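Local coordinates for protein acidocalcisomal pyrophosphatase (Trypanosoma brucei brucei, PDB 5C5V) that probably hydrolyses inorganic pyrophosphate to phosphate in a magnesium-dependent reaction, at residues L12-A15 and T19-G22; V111-R116 and G236-V241. All coordinates share one frame; numbering follows the deposited sequence.

Contact 1. Residues L12-A15 and T19-G22; sequences LFSA and THLG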
loop_
_atom_site.group_PDB
_atom_site.type_symbol
_atom_site.label_atom_id
_atom_site.label_comp_id
_atom_site.label_asym_id
_atom_site.label_seq_id
_atom_site.Cartn_x
_atom_site.Cartn_y
_atom_site.Cartn_z
ATOM N N LEU A 12 4.408 -26.944 -31.386
ATOM C CA LEU A 12 3.528 -27.590 -32.337
ATOM C C LEU A 12 2.969 -28.886 -31.749
ATOM O O LEU A 12 1.785 -29.194 -31.877
ATOM C CB LEU A 12 4.289 -27.882 -33.650
ATOM C CG LEU A 12 3.681 -28.674 -34.815
ATOM C CD1 LEU A 12 3.714 -30.156 -34.554
ATOM C CD2 LEU A 12 2.271 -28.232 -35.102
ATOM N N PHE A 13 3.861 -29.649 -31.133
ATOM C CA PHE A 13 3.527 -30.936 -30.548
ATOM C C PHE A 13 2.479 -30.754 -29.437
ATOM O O PHE A 13 1.516 -31.517 -29.336
ATOM C CB PHE A 13 4.799 -31.601 -30.022
ATOM C CG PHE A 13 4.603 -33.003 -29.558
ATOM C CD1 PHE A 13 4.145 -33.270 -28.282
ATOM C CD2 PHE A 13 4.898 -34.064 -30.393
ATOM C CE1 PHE A 13 3.970 -34.574 -27.856
ATOM C CE2 PHE A 13 4.724 -35.362 -29.971
ATOM C CZ PHE A 13 4.263 -35.617 -28.698
ATOM N N SER A 14 2.672 -29.725 -28.621
ATOM C CA SER A 14 1.761 -29.454 -27.516
ATOM C C SER A 14 0.362 -29.133 -28.014
ATOM O O SER A 14 -0.610 -29.368 -27.308
ATOM C CB SER A 14 2.277 -28.307 -26.657
ATOM O OG SER A 14 3.464 -28.689 -25.999
ATOM N N ALA A 15 0.246 -28.618 -29.234
ATOM C CA ALA A 15 -1.077 -28.334 -29.769
ATOM C C ALA A 15 -1.790 -29.620 -30.165
ATOM O O ALA A 15 -2.980 -29.607 -30.486
ATOM C CB ALA A 15 -0.990 -27.387 -30.943
ATOM N N THR A 19 -2.991 -31.626 -23.197
ATOM C CA THR A 19 -3.103 -32.063 -21.832
ATOM C C THR A 19 -1.800 -32.675 -21.300
ATOM O O THR A 19 -1.750 -33.168 -20.167
ATOM C CB THR A 19 -4.291 -33.042 -21.766
ATOM O OG1 THR A 19 -5.405 -32.353 -21.195
ATOM C CG2 THR A 19 -3.981 -34.339 -21.047
ATOM N N HIS A 20 -0.747 -32.621 -22.119
ATOM C CA HIS A 20 0.578 -33.144 -21.763
ATOM C C HIS A 20 0.549 -34.617 -21.342
ATOM O O HIS A 20 1.105 -34.984 -20.310
ATOM C CB HIS A 20 1.211 -32.306 -20.657
ATOM C CG HIS A 20 1.509 -30.897 -21.073
ATOM N ND1 HIS A 20 1.948 -30.572 -22.343
ATOM C CD2 HIS A 20 1.419 -29.727 -20.395
ATOM C CE1 HIS A 20 2.120 -29.263 -22.424
ATOM N NE2 HIS A 20 1.806 -28.726 -21.256
ATOM N N LEU A 21 -0.116 -35.453 -22.126
ATOM C CA LEU A 21 -0.012 -36.893 -21.946
ATOM C C LEU A 21 1.430 -37.374 -22.108
ATOM O O LEU A 21 1.800 -38.435 -21.599
ATOM C CB LEU A 21 -0.890 -37.635 -22.953
ATOM C CG LEU A 21 -2.382 -37.339 -22.872
ATOM C CD1 LEU A 21 -3.145 -38.136 -23.934
ATOM C CD2 LEU A 21 -2.925 -37.581 -21.461
ATOM N N GLY A 22 2.217 -36.624 -22.880
ATOM C CA GLY A 22 3.587 -36.993 -23.180
ATOM C C GLY A 22 3.730 -37.726 -24.510
ATOM O O GLY A 22 4.846 -38.022 -24.943
#
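S14 and H20 face each other across the turn that leaves helix 3-14, with their CA atoms 6.9 Å apart. Residues 12-14 are helical, and the backbone link from A15 N to L12 O, at 3.1 Å, is weak. After three intervening residues the chain returns as an irregular loop bent by two positive phi values, 55° at H20 and 96° at G22. G22 suits its place because, at its backbone angles, a beta carbon would collide with the carbonyl oxygen of L21.

No hydrogen bond joins the two segments, and the side chains meet loosely. With its CG beside the backbone N (chi1 -65°), the H20 imidazole reaches back to the helix and presents the CE1 corner to S14. The serine OG lies in the plane of the ring, at its edge, 3.9 Å from CE1. Both polar groups have partners of their own: S14 OG is hydrogen-bonded to S10 O one helical turn earlier, and H20 NE2 to D324 OD2 of the second subunit, where N328 also packs on S14 and H20. The imidazole thus links the loop to the second subunit, and the nearby carboxylate would probably favour its protonated form. On the buried side, CZ at the end of the F13 ring stops 4.5 Å from G22 O, while the same ring meets F61 edge-to-face.

Within the loop, D17 accepts hydrogen bonds from L21 N and G22 N through its two carboxylate oxygens. The arrangement is consistent with an EF-hand, in which helix 3-14 enters and helix 26-36 leaves a loop opened by D17, with G22 at its sixth position.

Contact 2. Residues V111-R116 and G236-V241; sequences VLYFFR and GQVSAV
Y113 reaches from the strand 110-117, the middle one of a three-stranded antiparallel sheet, to G236, in the loop just before strand 238-251, and V238, the first residue of that strand, which belongs to the curled mixed sheet of the pyrophosphatase fold. No backbone hydrogen bond joins the two segments; side chains and one carbonyl make the meeting.

The apolar part is small and buried. CE1 of the Y113 ring lies 4.2 Å from CG2 of V238, approached obliquely. I155 of the neighbouring strand 152-156 packs on both residues, and V238 also touches L96 of the three-stranded sheet and T142 of the second subunit, so the valine packs against both sheets and the other chain.

The polar part is a single hydrogen bond. A chi1 of -68°, CG anti to the carbonyl carbon, sends the tyrosine ring toward the loop before strand 238-251, and its hydroxyl donates to the G236 carbonyl, giving a buried phenol a main-chain partner. The close fit depends on glycine: the tyrosine OH sits only 3.0 Å from G236 CA, on the side where a side chain would project.

The bond from Y113 OH to G236 O is 2.7 Å long and lies in the carbonyl plane, meeting a lone pair of the oxygen at a C=O...O angle of 104°.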
loop_
_atom_site.group_PDB
_atom_site.type_symbol
_atom_site.label_atom_id
_atom_site.label_comp_id
_atom_site.label_asym_id
_atom_site.label_seq_id
_atom_site.Cartn_x
_atom_site.Cartn_y
_atom_site.Cartn_z
ATOM N N VAL A 111 30.892 -6.530 -12.831
ATOM C CA VAL A 111 29.587 -7.119 -13.078
ATOM C C VAL A 111 29.311 -7.100 -14.574
ATOM O O VAL A 111 29.159 -6.037 -15.173
ATOM C CB VAL A 111 28.461 -6.384 -12.342
ATOM C CG1 VAL A 111 27.154 -7.106 -12.585
ATOM C CG2 VAL A 111 28.766 -6.286 -10.842
ATOM N N LEU A 112 29.255 -8.287 -15.168
ATOM C CA LEU A 112 29.085 -8.430 -16.605
ATOM C C LEU A 112 27.650 -8.767 -16.962
ATOM O O LEU A 112 26.962 -9.444 -16.196
ATOM C CB LEU A 112 30.022 -9.515 -17.159
ATOM C CG LEU A 112 31.511 -9.174 -17.217
ATOM C CD1 LEU A 112 32.031 -8.909 -15.820
ATOM C CD2 LEU A 112 32.320 -10.282 -17.914
ATOM N N TYR A 113 27.221 -8.298 -18.135
ATOM C CA TYR A 113 25.874 -8.525 -18.632
ATOM C C TYR A 113 25.869 -9.351 -19.911
ATOM O O TYR A 113 26.733 -9.196 -20.776
ATOM C CB TYR A 113 25.164 -7.199 -18.876
ATOM C CG TYR A 113 24.863 -6.432 -17.602
ATOM C CD1 TYR A 113 23.574 -6.374 -17.082
ATOM C CD2 TYR A 113 25.876 -5.771 -16.922
ATOM C CE1 TYR A 113 23.301 -5.665 -15.904
ATOM C CE2 TYR A 113 25.626 -5.078 -15.767
ATOM C CZ TYR A 113 24.339 -5.024 -15.259
ATOM O OH TYR A 113 24.122 -4.320 -14.113
ATOM N N PHE A 114 24.885 -10.234 -20.019
ATOM C CA PHE A 114 24.710 -11.050 -21.200
ATOM C C PHE A 114 23.265 -11.068 -21.658
ATOM O O PHE A 114 22.356 -10.734 -20.906
ATOM C CB PHE A 114 25.167 -12.478 -20.931
ATOM C CG PHE A 114 26.604 -12.589 -20.536
ATOM C CD1 PHE A 114 27.560 -12.981 -21.463
ATOM C CD2 PHE A 114 27.004 -12.308 -19.233
ATOM C CE1 PHE A 114 28.884 -13.088 -21.105
ATOM C CE2 PHE A 114 28.333 -12.415 -18.870
ATOM C CZ PHE A 114 29.277 -12.805 -19.813
ATOM N N PHE A 115 23.068 -11.475 -22.903
ATOM C CA PHE A 115 21.753 -11.836 -23.398
ATOM C C PHE A 115 21.745 -13.329 -23.613
ATOM O O PHE A 115 22.679 -13.886 -24.179
ATOM C CB PHE A 115 21.406 -11.128 -24.710
ATOM C CG PHE A 115 20.908 -9.730 -24.530
ATOM C CD1 PHE A 115 20.921 -9.136 -23.284
ATOM C CD2 PHE A 115 20.407 -9.017 -25.600
ATOM C CE1 PHE A 115 20.455 -7.855 -23.121
ATOM C CE2 PHE A 115 19.942 -7.730 -25.431
ATOM C CZ PHE A 115 19.966 -7.150 -24.194
ATOM N N ARG A 116 20.691 -13.975 -23.131
ATOM C CA ARG A 116 20.413 -15.344 -23.511
ATOM C C ARG A 116 19.159 -15.308 -24.357
ATOM O O ARG A 116 18.084 -14.999 -23.854
ATOM C CB ARG A 116 20.187 -16.228 -22.297
ATOM C CG ARG A 116 19.901 -17.698 -22.612
ATOM C CD ARG A 116 19.663 -18.350 -21.279
ATOM N NE ARG A 116 20.882 -18.325 -20.488
ATOM C CZ ARG A 116 20.896 -18.445 -19.168
ATOM N NH1 ARG A 116 19.745 -18.543 -18.512
ATOM N NH2 ARG A 116 22.051 -18.399 -18.499
ATOM N N GLY A 236 23.736 -3.795 -9.835
ATOM C CA GLY A 236 23.559 -4.203 -11.215
ATOM C C GLY A 236 22.135 -4.596 -11.576
ATOM O O GLY A 236 21.836 -4.842 -12.749
ATOM N N GLN A 237 21.262 -4.690 -10.571
ATOM C CA GLN A 237 19.862 -5.035 -10.808
ATOM C C GLN A 237 19.173 -3.983 -11.688
ATOM O O GLN A 237 19.386 -2.785 -11.518
ATOM C CB GLN A 237 19.111 -5.194 -9.475
ATOM C CG GLN A 237 17.615 -5.411 -9.645
ATOM C CD GLN A 237 16.907 -5.768 -8.346
ATOM O OE1 GLN A 237 17.535 -5.919 -7.288
ATOM N NE2 GLN A 237 15.591 -5.929 -8.423
ATOM N N VAL A 238 18.369 -4.440 -12.641
ATOM C CA VAL A 238 17.671 -3.546 -13.557
ATOM C C VAL A 238 16.176 -3.673 -13.341
ATOM O O VAL A 238 15.646 -4.776 -13.322
ATOM C CB VAL A 238 18.002 -3.876 -15.046
ATOM C CG1 VAL A 238 17.316 -2.886 -15.978
ATOM C CG2 VAL A 238 19.518 -3.895 -15.278
ATOM N N SER A 239 15.471 -2.563 -13.187
ATOM C CA SER A 239 14.039 -2.684 -12.984
ATOM C C SER A 239 13.288 -1.480 -13.505
ATOM O O SER A 239 13.857 -0.410 -13.696
ATOM C CB SER A 239 13.728 -2.896 -11.510
ATOM O OG SER A 239 14.265 -1.827 -10.748
ATOM N N ALA A 240 12.002 -1.679 -13.745
ATOM C CA ALA A 240 11.185 -0.669 -14.383
ATOM C C ALA A 240 10.816 0.418 -13.393
ATOM O O ALA A 240 10.357 0.136 -12.280
ATOM C CB ALA A 240 9.930 -1.306 -14.979
ATOM N N VAL A 241 11.038 1.666 -13.784
ATOM C CA VAL A 241 10.726 2.774 -12.895
ATOM C C VAL A 241 9.897 3.831 -13.592
ATOM O O VAL A 241 9.831 3.898 -14.822
ATOM C CB VAL A 241 11.996 3.456 -12.322
ATOM C CG1 VAL A 241 12.882 2.448 -11.614
ATOM C CG2 VAL A 241 12.749 4.213 -13.408
#

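Overall arrangement
Contact 1 lies toward the periphery, its centre about 32 Å from that of the chain, whereas contact 2 is buried, with its centre about 6 Å from the same point. No secondary-structure element is shared, and their nearest atoms are about 20 Å apart. Contact 1 is local, joining a helix to the loop that follows it within an EF-hand-like unit; contact 2 brings together strands of two sheets separated by more than a hundred residues. The chemistry differs accordingly: the partly exposed pair has no direct bond and turns its histidine to the second subunit, while the buried one uses a tyrosine-to-carbonyl bond and apolar packing. Both nonetheless touch that second subunit.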